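Local coordinates for protein processed glycerol phosphate lipoteichoic acid synthase 2 (Bacillus subtilis, PDB 2W8D) that belongs to the sulfatase family of the alkaline phosphatase superfamily and holds a magnesium ion in its alpha/beta domain, at residues K32-V37 / P315-L320; A117-K122 / P188-F193; K250-M255 / H319-D324. All blocks are in the same frame, centred on the assembly; numbering follows the deposited sequence.

Contact 1 (K32-V37 / P315-L320)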
ATOM      1  N   LYS A  32      -8.363 -12.493  13.598  1.00 16.81           N
ATOM      2  CA  LYS A  32      -9.158 -11.517  12.867  1.00 16.78           C
ATOM      3  C   LYS A  32      -9.049 -11.568  11.346  1.00 16.60           C
ATOM      4  O   LYS A  32      -8.033 -11.994  10.770  1.00 16.54           O
ATOM      5  CB  LYS A  32      -8.900 -10.092  13.390  1.00 17.91           C
ATOM      6  CG  LYS A  32      -9.960  -9.724  14.484  1.00 18.77           C
ATOM      7  CD  LYS A  32      -9.402  -8.966  15.620  1.00 19.15           C
ATOM      8  CE  LYS A  32     -10.206  -9.266  16.880  1.00 21.17           C
ATOM      9  NZ  LYS A  32      -9.641  -8.445  17.984  1.00 24.86           N
ATOM     10  N   ASN A  33     -10.125 -11.140  10.699  1.00 15.39           N
ATOM     11  CA  ASN A  33     -10.105 -10.916   9.292  1.00 14.71           C
ATOM     12  C   ASN A  33      -9.125  -9.766   8.968  1.00 14.95           C
ATOM     13  O   ASN A  33      -8.761  -8.965   9.848  1.00 14.23           O
ATOM     14  CB  ASN A  33     -11.500 -10.546   8.833  1.00 14.69           C
ATOM     15  CG  ASN A  33     -12.519 -11.593   9.186  1.00 15.75           C
ATOM     16  OD1 ASN A  33     -12.400 -12.737   8.775  1.00 20.53           O
ATOM     17  ND2 ASN A  33     -13.534 -11.210   9.948  1.00 13.95           N
ATOM     18  N   VAL A  34      -8.692  -9.713   7.709  1.00 14.20           N
ATOM     19  CA  VAL A  34      -7.924  -8.606   7.221  1.00 14.23           C
ATOM     20  C   VAL A  34      -8.707  -8.068   6.028  1.00 14.47           C
ATOM     21  O   VAL A  34      -9.172  -8.840   5.183  1.00 14.12           O
ATOM     22  CB  VAL A  34      -6.489  -9.054   6.750  1.00 14.90           C
ATOM     23  CG1 VAL A  34      -5.690  -7.864   6.115  1.00 13.59           C
ATOM     24  CG2 VAL A  34      -5.715  -9.737   7.882  1.00 13.32           C
ATOM     25  N   ILE A  35      -8.841  -6.740   5.969  1.00 14.02           N
ATOM     26  CA  ILE A  35      -9.451  -6.052   4.840  1.00 12.79           C
ATOM     27  C   ILE A  35      -8.447  -4.963   4.391  1.00 13.31           C
ATOM     28  O   ILE A  35      -8.214  -3.986   5.101  1.00 13.07           O
ATOM     29  CB  ILE A  35     -10.813  -5.408   5.257  1.00 12.34           C
ATOM     30  CG1 ILE A  35     -11.857  -6.471   5.653  1.00 11.00           C
ATOM     31  CG2 ILE A  35     -11.351  -4.500   4.157  1.00 13.44           C
ATOM     32  CD1 ILE A  35     -13.123  -5.914   6.343  1.00  5.35           C
ATOM     33  N   TYR A  36      -7.828  -5.137   3.229  1.00 12.75           N
ATOM     34  CA  TYR A  36      -6.964  -4.097   2.720  1.00 13.54           C
ATOM     35  C   TYR A  36      -7.804  -3.217   1.821  1.00 13.14           C
ATOM     36  O   TYR A  36      -8.664  -3.724   1.084  1.00 14.85           O
ATOM     37  CB  TYR A  36      -5.808  -4.688   1.883  1.00 13.92           C
ATOM     38  CG  TYR A  36      -4.564  -5.058   2.618  1.00 15.05           C
ATOM     39  CD1 TYR A  36      -4.417  -6.309   3.203  1.00 16.86           C
ATOM     40  CD2 TYR A  36      -3.480  -4.185   2.654  1.00 20.33           C
ATOM     41  CE1 TYR A  36      -3.227  -6.684   3.846  1.00 18.29           C
ATOM     42  CE2 TYR A  36      -2.280  -4.542   3.296  1.00 21.39           C
ATOM     43  CZ  TYR A  36      -2.176  -5.798   3.893  1.00 21.89           C
ATOM     44  OH  TYR A  36      -1.007  -6.143   4.526  1.00 24.55           O
ATOM     45  N   VAL A  37      -7.531  -1.919   1.845  1.00 12.87           N
ATOM     46  CA  VAL A  37      -8.085  -0.962   0.883  1.00 12.62           C
ATOM     47  C   VAL A  37      -6.983  -0.128   0.256  1.00 13.71           C
ATOM     48  O   VAL A  37      -6.264   0.572   0.953  1.00 14.77           O
ATOM     49  CB  VAL A  37      -9.087   0.026   1.513  1.00 12.54           C
ATOM     50  CG1 VAL A  37      -9.675   0.906   0.424  1.00  9.34           C
ATOM     51  CG2 VAL A  37     -10.185  -0.747   2.298  1.00  8.10           C
ATOM     52  N   PRO A 315       4.760  -7.470   7.189  1.00 17.32           N
ATOM     53  CA  PRO A 315       5.199  -7.927   8.532  1.00 16.84           C
ATOM     54  C   PRO A 315       4.537  -7.219   9.704  1.00 17.57           C
ATOM     55  O   PRO A 315       4.457  -7.786  10.789  1.00 18.90           O
ATOM     56  CB  PRO A 315       6.697  -7.627   8.546  1.00 16.94           C
ATOM     57  CG  PRO A 315       6.966  -6.752   7.296  1.00 16.35           C
ATOM     58  CD  PRO A 315       5.913  -7.121   6.327  1.00 15.90           C
ATOM     59  N   THR A 316       4.079  -5.988   9.524  1.00 17.36           N
ATOM     60  CA  THR A 316       3.391  -5.309  10.600  1.00 16.47           C
ATOM     61  C   THR A 316       2.113  -6.118  10.862  1.00 16.37           C
ATOM     62  O   THR A 316       1.823  -6.517  12.003  1.00 16.39           O
ATOM     63  CB  THR A 316       3.088  -3.813  10.212  1.00 17.16           C
ATOM     64  OG1 THR A 316       4.293  -3.156   9.759  1.00 17.40           O
ATOM     65  CG2 THR A 316       2.516  -3.058  11.362  1.00 12.57           C
ATOM     66  N   ILE A 317       1.395  -6.395   9.778  1.00 16.26           N
ATOM     67  CA  ILE A 317       0.110  -7.064   9.807  1.00 16.33           C
ATOM     68  C   ILE A 317       0.228  -8.483  10.289  1.00 17.05           C
ATOM     69  O   ILE A 317      -0.541  -8.911  11.135  1.00 17.85           O
ATOM     70  CB  ILE A 317      -0.525  -7.067   8.422  1.00 16.31           C
ATOM     71  CG1 ILE A 317      -0.707  -5.620   7.946  1.00 15.59           C
ATOM     72  CG2 ILE A 317      -1.851  -7.842   8.424  1.00 16.50           C
ATOM     73  CD1 ILE A 317      -1.333  -4.702   8.998  1.00 14.18           C
ATOM     74  N   LEU A 318       1.193  -9.217   9.752  1.00 17.51           N
ATOM     75  CA  LEU A 318       1.412 -10.595  10.157  1.00 17.88           C
ATOM     76  C   LEU A 318       1.702 -10.674  11.653  1.00 17.51           C
ATOM     77  O   LEU A 318       1.123 -11.493  12.354  1.00 17.78           O
ATOM     78  CB  LEU A 318       2.538 -11.213   9.333  1.00 17.86           C
ATOM     79  CG  LEU A 318       2.266 -12.339   8.334  1.00 20.09           C
ATOM     80  CD1 LEU A 318       0.783 -12.661   8.036  1.00 21.93           C
ATOM     81  CD2 LEU A 318       3.067 -12.133   7.081  1.00 22.29           C
ATOM     82  N   HIS A 319       2.563  -9.779  12.132  1.00 17.51           N
ATOM     83  CA  HIS A 319       2.889  -9.679  13.548  1.00 17.12           C
ATOM     84  C   HIS A 319       1.665  -9.415  14.398  1.00 16.63           C
ATOM     85  O   HIS A 319       1.475 -10.099  15.396  1.00 16.53           O
ATOM     86  CB  HIS A 319       4.021  -8.669  13.812  1.00 16.53           C
ATOM     87  CG  HIS A 319       5.358  -9.157  13.339  1.00 18.37           C
ATOM     88  ND1 HIS A 319       6.496  -8.377  13.363  1.00 17.75           N
ATOM     89  CD2 HIS A 319       5.728 -10.346  12.795  1.00 17.94           C
ATOM     90  CE1 HIS A 319       7.509  -9.065  12.867  1.00 16.46           C
ATOM     91  NE2 HIS A 319       7.071 -10.264  12.520  1.00 18.21           N
ATOM     92  N   LEU A 320       0.824  -8.474  13.972  1.00 16.67           N
ATOM     93  CA  LEU A 320      -0.439  -8.204  14.667  1.00 17.20           C
ATOM     94  C   LEU A 320      -1.286  -9.487  14.783  1.00 17.84           C
ATOM     95  O   LEU A 320      -1.946  -9.708  15.804  1.00 17.99           O
ATOM     96  CB  LEU A 320      -1.231  -7.086  13.981  1.00 16.64           C
ATOM     97  CG  LEU A 320      -0.859  -5.626  14.300  1.00 16.58           C
ATOM     98  CD1 LEU A 320      -1.455  -4.672  13.273  1.00 14.07           C
ATOM     99  CD2 LEU A 320      -1.292  -5.213  15.695  1.00 14.92           C
TER
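I317, on helix 313-320, projects onto V34 and Y36 of strand 33-39, a helix-on-sheet packing within the alpha/beta fold of the alkaline phosphatase superfamily. Followed outward, I317 begins with CB pointing at the strand, 4.0 Å from Y36 OH. There it divides. The CG1 branch, anti to the carbonyl carbon (chi1 -59°), passes the end of the tyrosine, and its methylene lies 3.5 Å from Y36 OH. Its last atom, CD1, carries on to V254 of the adjoining strand 251-257. The other branch, CG2, turns toward V34 and meets V34 CG2 at 4.3 Å. A beta-branched residue suits this place because its two arms can cover two neighbours from one helical position.

On the strand, V34, short and branched, meets the isoleucine close to the sheet, whereas Y36 uses the length of its ring to reach across. The two side chains run in opposite directions and overlap at their ends. No hydrogen bond joins the segments; van der Waals contact holds them, and at its closest point the tyrosine's hydroxyl oxygen rests on an aliphatic branch. I35 and V37 serve the other face of the sheet, touching helix 219-244. E40, a magnesium ligand, follows directly on the strand's last residue, and the Y36 side chain lies about 14 Å from the ion. Behind the hydroxyl, the ring carbon Y36 CZ is 4.3 Å from I317 CG1.

Contact 2 (A117-K122 / P188-F193); sequences AILKSK and PFYTKF
L119 and Y190 meet at about a right angle, the leucine reaching from the 3-10 turn 119-121 and the tyrosine rising from strand 189-194. This is a loop-on-sheet contact in the alpha/beta domain: the strand lies between two parallel partners, 33-39 and 125-130, and the turn leads into the second of them.

The two side chains point toward each other from their backbones, with L119 CA and Y190 CA 8.3 Å apart. L119 is stretched to its full length, with CD1 anti to CA (chi2 180°), and this methyl is the one that touches, 3.7 Å from Y190 CD2. Y190 has its CG anti to the backbone N (chi1 171°), which carries the ring out from the sheet. The methyl comes to the ring obliquely. A leucine suits the turn because one methyl can be sent forward, and a tyrosine suits the strand because a broad ring offers a large apolar surface; within the sheet it also touches V34 and S126.

Nearer the surface, P188, preceded by a cis peptide bond, brings ring atom CG to 4.0 Å from K122 O. Here the touch is with the lysine's backbone; its NZ goes instead to L321 O. Within the turn, K120 N is bonded to A117 O at 3.2 Å. It is tied further by its serine: S121 OG donates to I118 O over 2.9 Å, almost in line with the carbonyl bond (178°).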
ATOM      1  N   ALA A 117      -1.066 -16.680   1.098  1.00 17.06           N
ATOM      2  CA  ALA A 117      -0.662 -18.093   1.084  1.00 17.10           C
ATOM      3  C   ALA A 117      -0.162 -18.565   2.459  1.00 17.68           C
ATOM      4  O   ALA A 117      -0.482 -19.681   2.892  1.00 17.78           O
ATOM      5  CB  ALA A 117       0.360 -18.365   0.005  1.00 16.26           C
ATOM      6  N   ILE A 118       0.596 -17.704   3.144  1.00 17.83           N
ATOM      7  CA  ILE A 118       1.033 -17.971   4.510  1.00 17.99           C
ATOM      8  C   ILE A 118      -0.188 -18.250   5.400  1.00 18.40           C
ATOM      9  O   ILE A 118      -0.253 -19.249   6.116  1.00 18.36           O
ATOM     10  CB  ILE A 118       1.866 -16.786   5.094  1.00 17.55           C
ATOM     11  CG1 ILE A 118       3.172 -16.653   4.318  1.00 16.73           C
ATOM     12  CG2 ILE A 118       2.139 -16.999   6.616  1.00 15.79           C
ATOM     13  CD1 ILE A 118       4.039 -15.484   4.675  1.00 11.76           C
ATOM     14  N   LEU A 119      -1.164 -17.361   5.301  1.00 18.99           N
ATOM     15  CA  LEU A 119      -2.372 -17.434   6.081  1.00 19.49           C
ATOM     16  C   LEU A 119      -3.282 -18.652   5.829  1.00 20.45           C
ATOM     17  O   LEU A 119      -4.209 -18.871   6.598  1.00 20.20           O
ATOM     18  CB  LEU A 119      -3.127 -16.113   5.949  1.00 19.18           C
ATOM     19  CG  LEU A 119      -2.375 -14.998   6.681  1.00 19.04           C
ATOM     20  CD1 LEU A 119      -3.069 -13.647   6.590  1.00 16.09           C
ATOM     21  CD2 LEU A 119      -2.176 -15.430   8.154  1.00 17.28           C
ATOM     22  N   LYS A 120      -3.017 -19.449   4.785  1.00 21.51           N
ATOM     23  CA  LYS A 120      -3.841 -20.632   4.497  1.00 22.65           C
ATOM     24  C   LYS A 120      -3.770 -21.644   5.617  1.00 22.85           C
ATOM     25  O   LYS A 120      -4.750 -22.309   5.909  1.00 23.31           O
ATOM     26  CB  LYS A 120      -3.424 -21.333   3.190  1.00 23.24           C
ATOM     27  CG  LYS A 120      -4.256 -20.955   1.977  1.00 24.66           C
ATOM     28  CD  LYS A 120      -3.351 -20.751   0.780  1.00 27.94           C
ATOM     29  CE  LYS A 120      -3.878 -19.647  -0.157  1.00 30.66           C
ATOM     30  NZ  LYS A 120      -5.188 -19.957  -0.822  1.00 31.08           N
ATOM     31  N   SER A 121      -2.593 -21.773   6.216  1.00 23.02           N
ATOM     32  CA  SER A 121      -2.353 -22.725   7.296  1.00 22.61           C
ATOM     33  C   SER A 121      -3.078 -22.298   8.580  1.00 21.87           C
ATOM     34  O   SER A 121      -3.235 -23.103   9.515  1.00 22.04           O
ATOM     35  CB  SER A 121      -0.855 -22.833   7.563  1.00 23.18           C
ATOM     36  OG  SER A 121      -0.323 -21.550   7.853  1.00 23.89           O
ATOM     37  N   LYS A 122      -3.506 -21.039   8.612  1.00 20.19           N
ATOM     38  CA  LYS A 122      -4.438 -20.533   9.612  1.00 19.21           C
ATOM     39  C   LYS A 122      -5.903 -20.485   9.102  1.00 18.31           C
ATOM     40  O   LYS A 122      -6.756 -19.897   9.756  1.00 18.25           O
ATOM     41  CB  LYS A 122      -3.982 -19.151  10.149  1.00 19.39           C
ATOM     42  CG  LYS A 122      -2.909 -19.200  11.279  1.00 19.59           C
ATOM     43  CD  LYS A 122      -3.242 -18.249  12.486  1.00 20.32           C
ATOM     44  CE  LYS A 122      -3.033 -16.737  12.159  1.00 20.43           C
ATOM     45  NZ  LYS A 122      -3.490 -15.702  13.201  1.00 17.90           N
ATOM     46  N   PRO A 188     -11.990 -17.129   8.946  1.00 17.47           N
ATOM     47  CA  PRO A 188     -11.433 -15.794   8.701  1.00 16.30           C
ATOM     48  C   PRO A 188     -11.106 -15.552   7.244  1.00 15.84           C
ATOM     49  O   PRO A 188     -10.786 -16.485   6.519  1.00 14.94           O
ATOM     50  CB  PRO A 188     -10.146 -15.799   9.515  1.00 15.95           C
ATOM     51  CG  PRO A 188      -9.733 -17.236   9.582  1.00 16.37           C
ATOM     52  CD  PRO A 188     -10.951 -18.094   9.361  1.00 16.91           C
ATOM     53  N   PHE A 189     -11.174 -14.295   6.813  1.00 15.75           N
ATOM     54  CA  PHE A 189     -10.850 -13.968   5.431  1.00 15.11           C
ATOM     55  C   PHE A 189      -9.831 -12.861   5.319  1.00 15.48           C
ATOM     56  O   PHE A 189      -9.746 -11.993   6.187  1.00 15.87           O
ATOM     57  CB  PHE A 189     -12.110 -13.633   4.629  1.00 15.21           C
ATOM     58  CG  PHE A 189     -12.871 -12.448   5.153  1.00 15.69           C
ATOM     59  CD1 PHE A 189     -12.342 -11.166   5.074  1.00 16.71           C
ATOM     60  CD2 PHE A 189     -14.116 -12.607   5.716  1.00 13.33           C
ATOM     61  CE1 PHE A 189     -13.063 -10.062   5.585  1.00 17.84           C
ATOM     62  CE2 PHE A 189     -14.831 -11.524   6.203  1.00 13.95           C
ATOM     63  CZ  PHE A 189     -14.311 -10.265   6.140  1.00 15.61           C
ATOM     64  N   TYR A 190      -9.067 -12.881   4.225  1.00 15.86           N
ATOM     65  CA  TYR A 190      -8.081 -11.862   3.915  1.00 15.63           C
ATOM     66  C   TYR A 190      -8.441 -11.289   2.541  1.00 15.32           C
ATOM     67  O   TYR A 190      -8.456 -12.030   1.556  1.00 15.99           O
ATOM     68  CB  TYR A 190      -6.710 -12.533   3.869  1.00 16.06           C
ATOM     69  CG  TYR A 190      -5.551 -11.679   3.352  1.00 17.16           C
ATOM     70  CD1 TYR A 190      -5.376 -11.424   1.983  1.00 15.56           C
ATOM     71  CD2 TYR A 190      -4.597 -11.208   4.245  1.00 16.70           C
ATOM     72  CE1 TYR A 190      -4.282 -10.673   1.545  1.00 18.15           C
ATOM     73  CE2 TYR A 190      -3.526 -10.493   3.835  1.00 16.74           C
ATOM     74  CZ  TYR A 190      -3.374 -10.205   2.508  1.00 18.68           C
ATOM     75  OH  TYR A 190      -2.272  -9.486   2.198  1.00 19.63           O
ATOM     76  N   THR A 191      -8.721  -9.992   2.475  1.00 13.75           N
ATOM     77  CA  THR A 191      -9.372  -9.386   1.308  1.00 13.02           C
ATOM     78  C   THR A 191      -8.747  -8.071   0.907  1.00 13.72           C
ATOM     79  O   THR A 191      -8.213  -7.354   1.763  1.00 12.90           O
ATOM     80  CB  THR A 191     -10.869  -9.109   1.549  1.00 13.37           C
ATOM     81  OG1 THR A 191     -11.035  -8.384   2.772  1.00 11.38           O
ATOM     82  CG2 THR A 191     -11.611 -10.393   1.644  1.00 11.42           C
ATOM     83  N   LYS A 192      -8.810  -7.774  -0.397  1.00 13.84           N
ATOM     84  CA  LYS A 192      -8.239  -6.562  -0.964  1.00 14.89           C
ATOM     85  C   LYS A 192      -9.290  -5.821  -1.756  1.00 14.90           C
ATOM     86  O   LYS A 192      -9.887  -6.401  -2.675  1.00 14.73           O
ATOM     87  CB  LYS A 192      -7.066  -6.879  -1.908  1.00 14.75           C
ATOM     88  CG  LYS A 192      -5.794  -7.437  -1.244  1.00 15.64           C
ATOM     89  CD  LYS A 192      -5.132  -8.543  -2.134  1.00 17.34           C
ATOM     90  CE  LYS A 192      -4.874  -8.054  -3.538  1.00 15.89           C
ATOM     91  NZ  LYS A 192      -4.062  -6.782  -3.500  1.00 15.41           N
ATOM     92  N   PHE A 193      -9.495  -4.545  -1.415  1.00 14.53           N
ATOM     93  CA  PHE A 193     -10.366  -3.674  -2.186  1.00 15.15           C
ATOM     94  C   PHE A 193      -9.567  -2.626  -2.966  1.00 15.84           C
ATOM     95  O   PHE A 193      -8.908  -1.751  -2.377  1.00 16.22           O
ATOM     96  CB  PHE A 193     -11.367  -2.995  -1.251  1.00 15.87           C
ATOM     97  CG  PHE A 193     -12.425  -3.927  -0.715  1.00 14.05           C
ATOM     98  CD1 PHE A 193     -13.690  -3.930  -1.259  1.00 14.75           C
ATOM     99  CD2 PHE A 193     -12.143  -4.803   0.328  1.00 12.11           C
ATOM    100  CE1 PHE A 193     -14.670  -4.803  -0.767  1.00 13.77           C
ATOM    101  CE2 PHE A 193     -13.091  -5.641   0.825  1.00 13.83           C
ATOM    102  CZ  PHE A 193     -14.376  -5.654   0.287  1.00 12.27           C
TER

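Contact 3 (K250-M255 / H319-D324); sequences KSIIVM and HLLGVD
A Schellman motif closes helix 313-320 and sets L320 and L321 against I252 of strand 251-257, an inner strand of the large mixed sheet in this alpha/beta fold. I252 points its CB at the helix end and extends its longer branch straight out (chi2 172°), so that CD1 makes the closest approaches to both leucines. That methyl touches L321 at CD2, 3.5 Å away, with L321 CG behind it at 4.0 Å; the two side chains meet at a slant. On its other neighbour the same CD1 reaches only the root of the side chain, 4.4 Å from L320 CB.

The isoleucine's slim arm suits a place where one methyl meets two successive leucines, and the side chain also touches A29, I294 and A296. L321 starts off at an angle to the strand, yet its branched end bends back to cover I252, and it also touches V34 and Y124. Everything at the interface is buried and apolar.

The helix end is what presents these leucines. G322 adopts a positive phi of 82°, a conformation open to it because it has no CB to press on the carbonyl O of L321. Just past the contact, V323 O lies in the plane of the H319 ring, at its edge, and the magnesium ligands D258 and H259 directly follow strand 251-257. The turn is fastened by G322 N, bonded to H319 O at 2.9 Å.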
ATOM      1  N   LYS A 250     -14.497  -7.549  13.949  1.00 19.95           N
ATOM      2  CA  LYS A 250     -13.879  -8.835  13.677  1.00 20.28           C
ATOM      3  C   LYS A 250     -12.698  -8.694  12.757  1.00 20.42           C
ATOM      4  O   LYS A 250     -12.253  -9.700  12.182  1.00 21.23           O
ATOM      5  CB  LYS A 250     -14.900  -9.799  13.067  1.00 20.13           C
ATOM      6  CG  LYS A 250     -15.984 -10.263  14.048  1.00 20.64           C
ATOM      7  CD  LYS A 250     -17.217 -10.764  13.311  1.00 21.09           C
ATOM      8  CE  LYS A 250     -18.439 -10.745  14.228  1.00 24.46           C
ATOM      9  NZ  LYS A 250     -19.686 -11.278  13.585  1.00 23.39           N
ATOM     10  N   SER A 251     -12.186  -7.476  12.591  1.00 19.90           N
ATOM     11  CA  SER A 251     -11.249  -7.256  11.501  1.00 19.90           C
ATOM     12  C   SER A 251     -10.087  -6.307  11.745  1.00 19.83           C
ATOM     13  O   SER A 251     -10.104  -5.467  12.654  1.00 19.90           O
ATOM     14  CB  SER A 251     -11.997  -6.830  10.234  1.00 19.93           C
ATOM     15  OG  SER A 251     -12.941  -7.814   9.844  1.00 19.28           O
ATOM     16  N   ILE A 252      -9.065  -6.471  10.914  1.00 19.09           N
ATOM     17  CA  ILE A 252      -8.011  -5.502  10.815  1.00 18.39           C
ATOM     18  C   ILE A 252      -8.214  -4.853   9.457  1.00 18.53           C
ATOM     19  O   ILE A 252      -8.093  -5.506   8.404  1.00 18.27           O
ATOM     20  CB  ILE A 252      -6.627  -6.167  10.844  1.00 18.78           C
ATOM     21  CG1 ILE A 252      -6.418  -6.945  12.134  1.00 16.79           C
ATOM     22  CG2 ILE A 252      -5.502  -5.132  10.661  1.00 16.40           C
ATOM     23  CD1 ILE A 252      -5.134  -7.768  12.075  1.00 16.85           C
ATOM     24  N   ILE A 253      -8.538  -3.565   9.479  1.00 18.35           N
ATOM     25  CA  ILE A 253      -8.675  -2.809   8.238  1.00 17.34           C
ATOM     26  C   ILE A 253      -7.395  -2.036   8.054  1.00 17.53           C
ATOM     27  O   ILE A 253      -6.954  -1.342   8.965  1.00 17.45           O
ATOM     28  CB  ILE A 253      -9.895  -1.875   8.312  1.00 17.70           C
ATOM     29  CG1 ILE A 253     -11.172  -2.725   8.565  1.00 16.17           C
ATOM     30  CG2 ILE A 253      -9.957  -0.963   7.064  1.00 14.02           C
ATOM     31  CD1 ILE A 253     -12.380  -1.992   9.014  1.00 16.13           C
ATOM     32  N   VAL A 254      -6.791  -2.186   6.882  1.00 17.60           N
ATOM     33  CA  VAL A 254      -5.520  -1.566   6.548  1.00 16.85           C
ATOM     34  C   VAL A 254      -5.723  -0.804   5.251  1.00 17.22           C
ATOM     35  O   VAL A 254      -6.022  -1.417   4.214  1.00 17.76           O
ATOM     36  CB  VAL A 254      -4.480  -2.663   6.176  1.00 17.81           C
ATOM     37  CG1 VAL A 254      -3.124  -2.044   5.808  1.00 15.22           C
ATOM     38  CG2 VAL A 254      -4.368  -3.721   7.245  1.00 16.55           C
HETATM   39  N   MSE A 255      -5.502   0.508   5.270  1.00 16.43           N
HETATM   40  CA  MSE A 255      -5.701   1.334   4.083  1.00 16.11           C
HETATM   41  C   MSE A 255      -4.488   2.131   3.738  1.00 16.05           C
HETATM   42  O   MSE A 255      -3.860   2.753   4.614  1.00 16.25           O
HETATM   43  CB  MSE A 255      -6.884   2.272   4.241  1.00 15.73           C
HETATM   44  CG  MSE A 255      -8.131   1.513   4.638  1.00 18.44           C
HETATM   45 SE   MSE A 255      -9.656   2.693   4.616  1.00 27.06          SE
HETATM   46  CE  MSE A 255      -9.166   3.888   6.116  1.00 17.60           C
ATOM     47  N   HIS A 319       2.563  -9.779  12.132  1.00 17.51           N
ATOM     48  CA  HIS A 319       2.889  -9.679  13.548  1.00 17.12           C
ATOM     49  C   HIS A 319       1.665  -9.415  14.398  1.00 16.63           C
ATOM     50  O   HIS A 319       1.475 -10.099  15.396  1.00 16.53           O
ATOM     51  CB  HIS A 319       4.021  -8.669  13.812  1.00 16.53           C
ATOM     52  CG  HIS A 319       5.358  -9.157  13.339  1.00 18.37           C
ATOM     53  ND1 HIS A 319       6.496  -8.377  13.363  1.00 17.75           N
ATOM     54  CD2 HIS A 319       5.728 -10.346  12.795  1.00 17.94           C
ATOM     55  CE1 HIS A 319       7.509  -9.065  12.867  1.00 16.46           C
ATOM     56  NE2 HIS A 319       7.071 -10.264  12.520  1.00 18.21           N
ATOM     57  N   LEU A 320       0.824  -8.474  13.972  1.00 16.67           N
ATOM     58  CA  LEU A 320      -0.439  -8.204  14.667  1.00 17.20           C
ATOM     59  C   LEU A 320      -1.286  -9.487  14.783  1.00 17.84           C
ATOM     60  O   LEU A 320      -1.946  -9.708  15.804  1.00 17.99           O
ATOM     61  CB  LEU A 320      -1.231  -7.086  13.981  1.00 16.64           C
ATOM     62  CG  LEU A 320      -0.859  -5.626  14.300  1.00 16.58           C
ATOM     63  CD1 LEU A 320      -1.455  -4.672  13.273  1.00 14.07           C
ATOM     64  CD2 LEU A 320      -1.292  -5.213  15.695  1.00 14.92           C
ATOM     65  N   LEU A 321      -1.222 -10.342  13.761  1.00 18.32           N
ATOM     66  CA  LEU A 321      -1.998 -11.592  13.744  1.00 19.02           C
ATOM     67  C   LEU A 321      -1.319 -12.730  14.487  1.00 19.46           C
ATOM     68  O   LEU A 321      -1.828 -13.853  14.538  1.00 19.88           O
ATOM     69  CB  LEU A 321      -2.274 -12.024  12.305  1.00 18.99           C
ATOM     70  CG  LEU A 321      -3.161 -11.163  11.414  1.00 17.77           C
ATOM     71  CD1 LEU A 321      -3.029 -11.662   9.981  1.00 16.54           C
ATOM     72  CD2 LEU A 321      -4.603 -11.258  11.871  1.00 18.19           C
ATOM     73  N   GLY A 322      -0.163 -12.452  15.065  1.00 20.25           N
ATOM     74  CA  GLY A 322       0.533 -13.478  15.833  1.00 20.89           C
ATOM     75  C   GLY A 322       1.347 -14.423  14.971  1.00 21.43           C
ATOM     76  O   GLY A 322       1.717 -15.488  15.425  1.00 21.08           O
ATOM     77  N   VAL A 323       1.658 -14.048  13.730  1.00 22.51           N
ATOM     78  CA  VAL A 323       2.524 -14.927  12.946  1.00 23.51           C
ATOM     79  C   VAL A 323       3.956 -14.460  12.776  1.00 24.63           C
ATOM     80  O   VAL A 323       4.228 -13.356  12.345  1.00 25.18           O
ATOM     81  CB  VAL A 323       1.845 -15.594  11.683  1.00 23.29           C
ATOM     82  CG1 VAL A 323       0.498 -14.992  11.374  1.00 23.23           C
ATOM     83  CG2 VAL A 323       2.772 -15.659  10.469  1.00 23.04           C
ATOM     84  N   ASP A 324       4.858 -15.343  13.173  1.00 26.52           N
ATOM     85  CA  ASP A 324       6.294 -15.112  13.169  1.00 28.26           C
ATOM     86  C   ASP A 324       6.883 -15.115  11.754  1.00 28.28           C
ATOM     87  O   ASP A 324       6.786 -16.113  11.036  1.00 28.46           O
ATOM     88  CB  ASP A 324       6.979 -16.193  14.028  1.00 28.96           C
ATOM     89  CG  ASP A 324       8.492 -16.025  14.094  1.00 31.37           C
ATOM     90  OD1 ASP A 324       8.993 -14.908  13.784  1.00 33.76           O
ATOM     91  OD2 ASP A 324       9.169 -17.013  14.467  1.00 33.37           O
TER

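Contacts 1 and 3 are both buried and lie with centres about 3 Å apart: they set one helix, 313-320, on two adjacent parallel strands, 33-39 and 251-257. Contact 1 uses the body of the helix, contact 3 its C-terminal end. Contact 2 is only partly buried and covers the next strand, 189-194, with a different turn; strand 33-39 lies between the strands of contacts 2 and 3. None has a hydrogen bond across it; contact 3 is purely aliphatic, contact 1 sets a tyrosine hydroxyl against an isoleucine, and contact 2 adds a backbone carbonyl at its outer margin. Backbone bonds instead join the strands, probably including Y36 N to T191 O (2.7 Å).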